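PDB 1TXD: Rho guanine nucleotide exchange factor 12 from Homo sapiens, which acts through its DH and PH domains as a guanine nucleotide exchange factor for the small GTPase RhoA, probably linking it to G-alpha-12 and G-alpha-13 signalling. Local coordinates for residues L117-A122 with I207-V211; F124-Q128 with I167-M171. The protein carries 1 engineered substitution. All coordinates share one frame; numbering follows the deposited sequence.

Interaction 1: residues L117-A122 with I207-V211; sequences LKHAAA and ILNFV. Engineered in segment 207-211: F210 (natural residue Tyr).
F210 and K118 are the two residues that bury most surface in this contact, and their side chains cross at about a right angle. The lysine chain runs extended beyond CG and lies across one face of the phenyl ring: K118 CG sits 3.5 Å from F210 CD1, and further out K118 CE hangs 3.7 Å from the F210 ring centroid, nearly on the normal, in a CH-pi contact. The ammonium passes beyond the centre, with K118 NZ 4.7 Å from that centroid, so the cation-pi interaction is off-centre. F210, an engineered residue where the natural protein has tyrosine, reaches across because its CG stands anti to the backbone N (chi1 178°). F210 CE1 lies 3.7 Å from A122 CB, while F210 CZ lies over one face of the H119 imidazole, toward its rim, the two rings tilted obliquely. Helix 112-126 and helix 191-230, with local axes 9.1 Å apart and inclined at 31°, meet here within the all-helical DH bundle; the longer one continues toward the PH domain. I207 packs beside the base of the K118 chain, with I207 CG2 3.9 Å from K118 CB, and I207 CD1 meets L117 CD2. V211 CG2 settles against the helix backbone, 3.8 Å from K118 O, and also touches the methyl of A121; L174 of helix 169-186 packs on both A121 and V211.

Interaction 2: residues F124-Q128 with I167-M171; sequences FCSNQ and IPTQM
F124 meets the turn before helix 169-186 with the rim of its ring: F124 CE2 lies 3.5 Å from I167 O, and that carbonyl oxygen sits at the ring edge, in its plane. A chi1 of -169° swings the ring away from its own backbone N and carries its CD2-CE2 side to this carbonyl and to Q170, whose CB approaches F124 CD2 obliquely at 3.6 Å. The Q170 amide, its plane almost perpendicular to the ring, bends off to hydrogen bond with H79 and H39. One residue on, C125 points its sulfur at the first turn of the helix, with C125 SG 3.7 Å from Q170 CG and in contact with M171 CB as well. The chain then turns, and Q128 stretches back over P168, the N-cap residue, crossing the proline at about a right angle; Q128 OE1 comes 3.3 Å from P168 CA. This DH-domain junction also holds a water, which accepts from M171 N at 3.0 Å and lies in donating distance of Q128 OE1 (3.1 Å) and I167 O, among more acceptors than it has protons for. Cutting Q128 back to an alanine removes OE1, and the water would probably lose one of its possible acceptors while the side of P168 loses its cover. Direct contact is by van der Waals packing, some of it carbon against oxygen, while the hydrogen-bonded link goes through the water, which takes up the early backbone NH of M171.

How the interactions relate
Interactions 1 and 2 sit 10 Å apart, centre to centre, within the DH domain, and they share helix 112-126: residues 117-122 face helix 191-230, and the end of that helix 112-126 and the residues just after it face the start of helix 169-186. Along the chain interaction 2 is nested inside the loop that interaction 1 closes, since 124-128 and 167-171 both fall between 117-122 and 207-211. The two contacts touch directly, V211 CG1 lying 3.9 Å from C125 CB and L208 CD1 3.5 Å from M171 CE. The three helices thus meet in adjoining, largely apolar contacts, and helix 191-230 runs on toward the PH domain.

Interaction 1: residues L117-A122 with I207-V211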
loop_
_atom_site.group_PDB
_atom_site.type_symbol
_atom_site.label_atom_id
_atom_site.label_comp_id
_atom_site.label_asym_id
_atom_site.label_seq_id
_atom_site.Cartn_x
_atom_site.Cartn_y
_atom_site.Cartn_z
ATOM N N LEU A 117 -9.847 -3.362 -12.886
ATOM C CA LEU A 117 -9.653 -2.304 -11.919
ATOM C C LEU A 117 -8.851 -2.786 -10.765
ATOM O O LEU A 117 -7.918 -2.121 -10.415
ATOM C CB LEU A 117 -10.998 -1.697 -11.433
ATOM C CG LEU A 117 -11.027 -0.661 -10.330
ATOM C CD1 LEU A 117 -10.103 0.452 -10.692
ATOM C CD2 LEU A 117 -12.469 -0.118 -10.067
ATOM N N LYS A 118 -9.181 -3.945 -10.194
ATOM C CA LYS A 118 -8.466 -4.403 -9.017
ATOM C C LYS A 118 -6.997 -4.687 -9.352
ATOM O O LYS A 118 -6.137 -4.244 -8.640
ATOM C CB LYS A 118 -9.169 -5.574 -8.307
ATOM C CG LYS A 118 -8.748 -6.991 -8.625
ATOM C CD LYS A 118 -9.848 -7.982 -8.158
ATOM C CE LYS A 118 -9.344 -9.394 -7.825
ATOM N NZ LYS A 118 -10.434 -10.266 -7.272
ATOM N N HIS A 119 -6.694 -5.326 -10.483
ATOM C CA HIS A 119 -5.264 -5.536 -10.825
ATOM C C HIS A 119 -4.494 -4.296 -11.155
ATOM O O HIS A 119 -3.344 -4.161 -10.804
ATOM C CB HIS A 119 -5.092 -6.565 -11.918
ATOM C CG HIS A 119 -5.366 -7.949 -11.444
ATOM N ND1 HIS A 119 -4.378 -8.853 -11.192
ATOM C CD2 HIS A 119 -6.525 -8.598 -11.224
ATOM C CE1 HIS A 119 -4.911 -10.005 -10.818
ATOM N NE2 HIS A 119 -6.212 -9.871 -10.837
ATOM N N ALA A 120 -5.145 -3.332 -11.768
ATOM C CA ALA A 120 -4.407 -2.147 -12.163
ATOM C C ALA A 120 -4.184 -1.287 -10.930
ATOM O O ALA A 120 -3.063 -0.832 -10.669
ATOM C CB ALA A 120 -5.123 -1.385 -13.224
ATOM N N ALA A 121 -5.232 -1.078 -10.157
ATOM C CA ALA A 121 -5.077 -0.302 -8.939
ATOM C C ALA A 121 -4.133 -0.978 -7.933
ATOM O O ALA A 121 -3.495 -0.296 -7.087
ATOM C CB ALA A 121 -6.430 -0.056 -8.264
ATOM N N ALA A 122 -4.088 -2.298 -7.955
ATOM C CA ALA A 122 -3.253 -3.046 -6.959
ATOM C C ALA A 122 -1.787 -2.815 -7.278
ATOM O O ALA A 122 -0.952 -2.674 -6.369
ATOM C CB ALA A 122 -3.543 -4.592 -6.977
ATOM N N ILE A 207 -12.896 -5.347 -4.309
ATOM C CA ILE A 207 -11.795 -4.694 -5.018
ATOM C C ILE A 207 -10.894 -3.913 -4.057
ATOM O O ILE A 207 -9.678 -4.019 -4.103
ATOM C CB ILE A 207 -12.336 -3.732 -6.067
ATOM C CG1 ILE A 207 -12.909 -4.485 -7.249
ATOM C CG2 ILE A 207 -11.278 -2.788 -6.528
ATOM C CD1 ILE A 207 -13.690 -3.577 -8.268
ATOM N N LEU A 208 -11.509 -3.105 -3.216
ATOM C CA LEU A 208 -10.786 -2.330 -2.252
ATOM C C LEU A 208 -9.981 -3.256 -1.353
ATOM O O LEU A 208 -8.799 -3.011 -1.172
ATOM C CB LEU A 208 -11.743 -1.476 -1.413
ATOM C CG LEU A 208 -11.177 -0.736 -0.213
ATOM C CD1 LEU A 208 -10.098 0.233 -0.633
ATOM C CD2 LEU A 208 -12.339 -0.034 0.637
ATOM N N ASN A 209 -10.611 -4.296 -0.790
ATOM C CA ASN A 209 -9.901 -5.252 0.052
ATOM C C ASN A 209 -8.710 -5.941 -0.619
ATOM O O ASN A 209 -7.725 -6.215 0.060
ATOM C CB ASN A 209 -10.854 -6.325 0.606
ATOM C CG ASN A 209 -11.859 -5.756 1.582
ATOM O OD1 ASN A 209 -13.064 -6.026 1.478
ATOM N ND2 ASN A 209 -11.378 -4.965 2.540
ATOM N N PHE A 210 -8.809 -6.213 -1.932
ATOM C CA PHE A 210 -7.729 -6.837 -2.717
ATOM C C PHE A 210 -6.620 -5.828 -2.887
ATOM O O PHE A 210 -5.447 -6.143 -2.865
ATOM C CB PHE A 210 -8.256 -7.257 -4.109
ATOM C CG PHE A 210 -7.206 -7.894 -5.044
ATOM C CD1 PHE A 210 -6.490 -7.127 -5.939
ATOM C CD2 PHE A 210 -6.996 -9.282 -5.039
ATOM C CE1 PHE A 210 -5.542 -7.720 -6.827
ATOM C CE2 PHE A 210 -6.065 -9.888 -5.901
ATOM C CZ PHE A 210 -5.325 -9.086 -6.802
ATOM N N VAL A 211 -6.991 -4.586 -3.129
ATOM C CA VAL A 211 -5.976 -3.565 -3.276
ATOM C C VAL A 211 -5.291 -3.336 -1.936
ATOM O O VAL A 211 -4.079 -3.412 -1.847
ATOM C CB VAL A 211 -6.519 -2.331 -3.856
ATOM C CG1 VAL A 211 -5.464 -1.176 -3.745
ATOM C CG2 VAL A 211 -6.850 -2.639 -5.295
#

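Interaction 2: residues F124-Q128 with I167-M171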
loop_
_atom_site.group_PDB
_atom_site.type_symbol
_atom_site.label_atom_id
_atom_site.label_comp_id
_atom_site.label_asym_id
_atom_site.label_seq_id
_atom_site.Cartn_x
_atom_site.Cartn_y
_atom_site.Cartn_z
ATOM N N PHE A 124 -0.492 -0.080 -9.259
ATOM C CA PHE A 124 -0.227 1.317 -8.902
ATOM C C PHE A 124 -0.123 1.531 -7.392
ATOM O O PHE A 124 0.888 1.993 -6.898
ATOM C CB PHE A 124 -1.209 2.295 -9.488
ATOM C CG PHE A 124 -0.771 3.710 -9.337
ATOM C CD1 PHE A 124 0.201 4.216 -10.130
ATOM C CD2 PHE A 124 -1.379 4.554 -8.447
ATOM C CE1 PHE A 124 0.623 5.519 -10.006
ATOM C CE2 PHE A 124 -0.957 5.864 -8.339
ATOM C CZ PHE A 124 0.020 6.337 -9.122
ATOM N N CYS A 125 -1.127 1.157 -6.647
ATOM C CA CYS A 125 -1.189 1.540 -5.270
ATOM C C CYS A 125 -0.189 0.811 -4.342
ATOM O O CYS A 125 0.235 1.358 -3.345
ATOM C CB CYS A 125 -2.622 1.332 -4.713
ATOM S SG CYS A 125 -3.953 2.262 -5.524
ATOM N N SER A 126 0.119 -0.439 -4.645
ATOM C CA SER A 126 1.022 -1.260 -3.812
ATOM C C SER A 126 2.451 -0.794 -4.040
ATOM O O SER A 126 3.267 -0.925 -3.198
ATOM C CB SER A 126 0.888 -2.765 -4.138
ATOM O OG SER A 126 1.363 -3.044 -5.454
ATOM N N ASN A 127 2.692 -0.190 -5.191
ATOM C CA ASN A 127 3.949 0.435 -5.494
ATOM C C ASN A 127 4.271 1.778 -4.849
ATOM O O ASN A 127 5.457 2.230 -4.898
ATOM C CB ASN A 127 4.077 0.716 -6.998
ATOM C CG ASN A 127 5.522 0.958 -7.394
ATOM O OD1 ASN A 127 6.364 0.248 -6.953
ATOM N ND2 ASN A 127 5.804 2.016 -8.123
ATOM N N GLN A 128 3.242 2.397 -4.280
ATOM C CA GLN A 128 3.331 3.703 -3.713
ATOM C C GLN A 128 4.495 3.902 -2.746
ATOM O O GLN A 128 5.162 4.902 -2.887
ATOM C CB GLN A 128 2.007 4.116 -3.046
ATOM C CG GLN A 128 2.128 5.457 -2.293
ATOM C CD GLN A 128 0.789 5.949 -1.818
ATOM O OE1 GLN A 128 -0.142 6.054 -2.599
ATOM N NE2 GLN A 128 0.676 6.199 -0.535
ATOM N N ILE A 167 0.146 11.422 -5.793
ATOM C CA ILE A 167 0.137 10.029 -6.125
ATOM C C ILE A 167 -0.861 9.187 -5.368
ATOM O O ILE A 167 -1.551 8.376 -5.952
ATOM C CB ILE A 167 1.582 9.556 -5.996
ATOM C CG1 ILE A 167 2.282 9.759 -7.335
ATOM C CG2 ILE A 167 1.750 8.084 -5.571
ATOM C CD1 ILE A 167 3.730 9.825 -7.070
ATOM N N PRO A 168 -0.995 9.452 -4.073
ATOM C CA PRO A 168 -1.977 8.744 -3.246
ATOM C C PRO A 168 -3.492 8.985 -3.606
ATOM O O PRO A 168 -4.384 8.538 -2.815
ATOM C CB PRO A 168 -1.694 9.236 -1.819
ATOM C CG PRO A 168 -0.276 9.806 -1.781
ATOM C CD PRO A 168 -0.147 10.407 -3.346
ATOM N N THR A 169 -3.763 9.706 -4.708
ATOM C CA THR A 169 -5.129 9.973 -5.114
ATOM C C THR A 169 -5.789 8.711 -5.656
ATOM O O THR A 169 -7.018 8.555 -5.413
ATOM C CB THR A 169 -5.276 11.110 -6.116
ATOM O OG1 THR A 169 -4.395 10.907 -7.237
ATOM C CG2 THR A 169 -4.833 12.427 -5.480
ATOM N N GLN A 170 -5.024 7.800 -6.307
ATOM C CA GLN A 170 -5.610 6.540 -6.760
ATOM C C GLN A 170 -6.178 5.689 -5.596
ATOM O O GLN A 170 -7.343 5.259 -5.640
ATOM C CB GLN A 170 -4.610 5.692 -7.489
ATOM C CG GLN A 170 -5.242 4.494 -8.138
ATOM C CD GLN A 170 -6.319 4.863 -9.245
ATOM O OE1 GLN A 170 -6.361 6.002 -9.782
ATOM N NE2 GLN A 170 -7.164 3.892 -9.566
ATOM N N MET A 171 -5.388 5.450 -4.555
ATOM C CA MET A 171 -5.887 4.667 -3.413
ATOM C C MET A 171 -7.117 5.344 -2.848
ATOM O O MET A 171 -8.087 4.656 -2.533
ATOM C CB MET A 171 -4.785 4.489 -2.354
ATOM C CG MET A 171 -5.167 3.744 -1.040
ATOM S SD MET A 171 -5.226 1.927 -1.249
ATOM C CE MET A 171 -6.929 1.682 -1.216
HETATM O O HOH W 1 -2.456 5.810 -4.622
#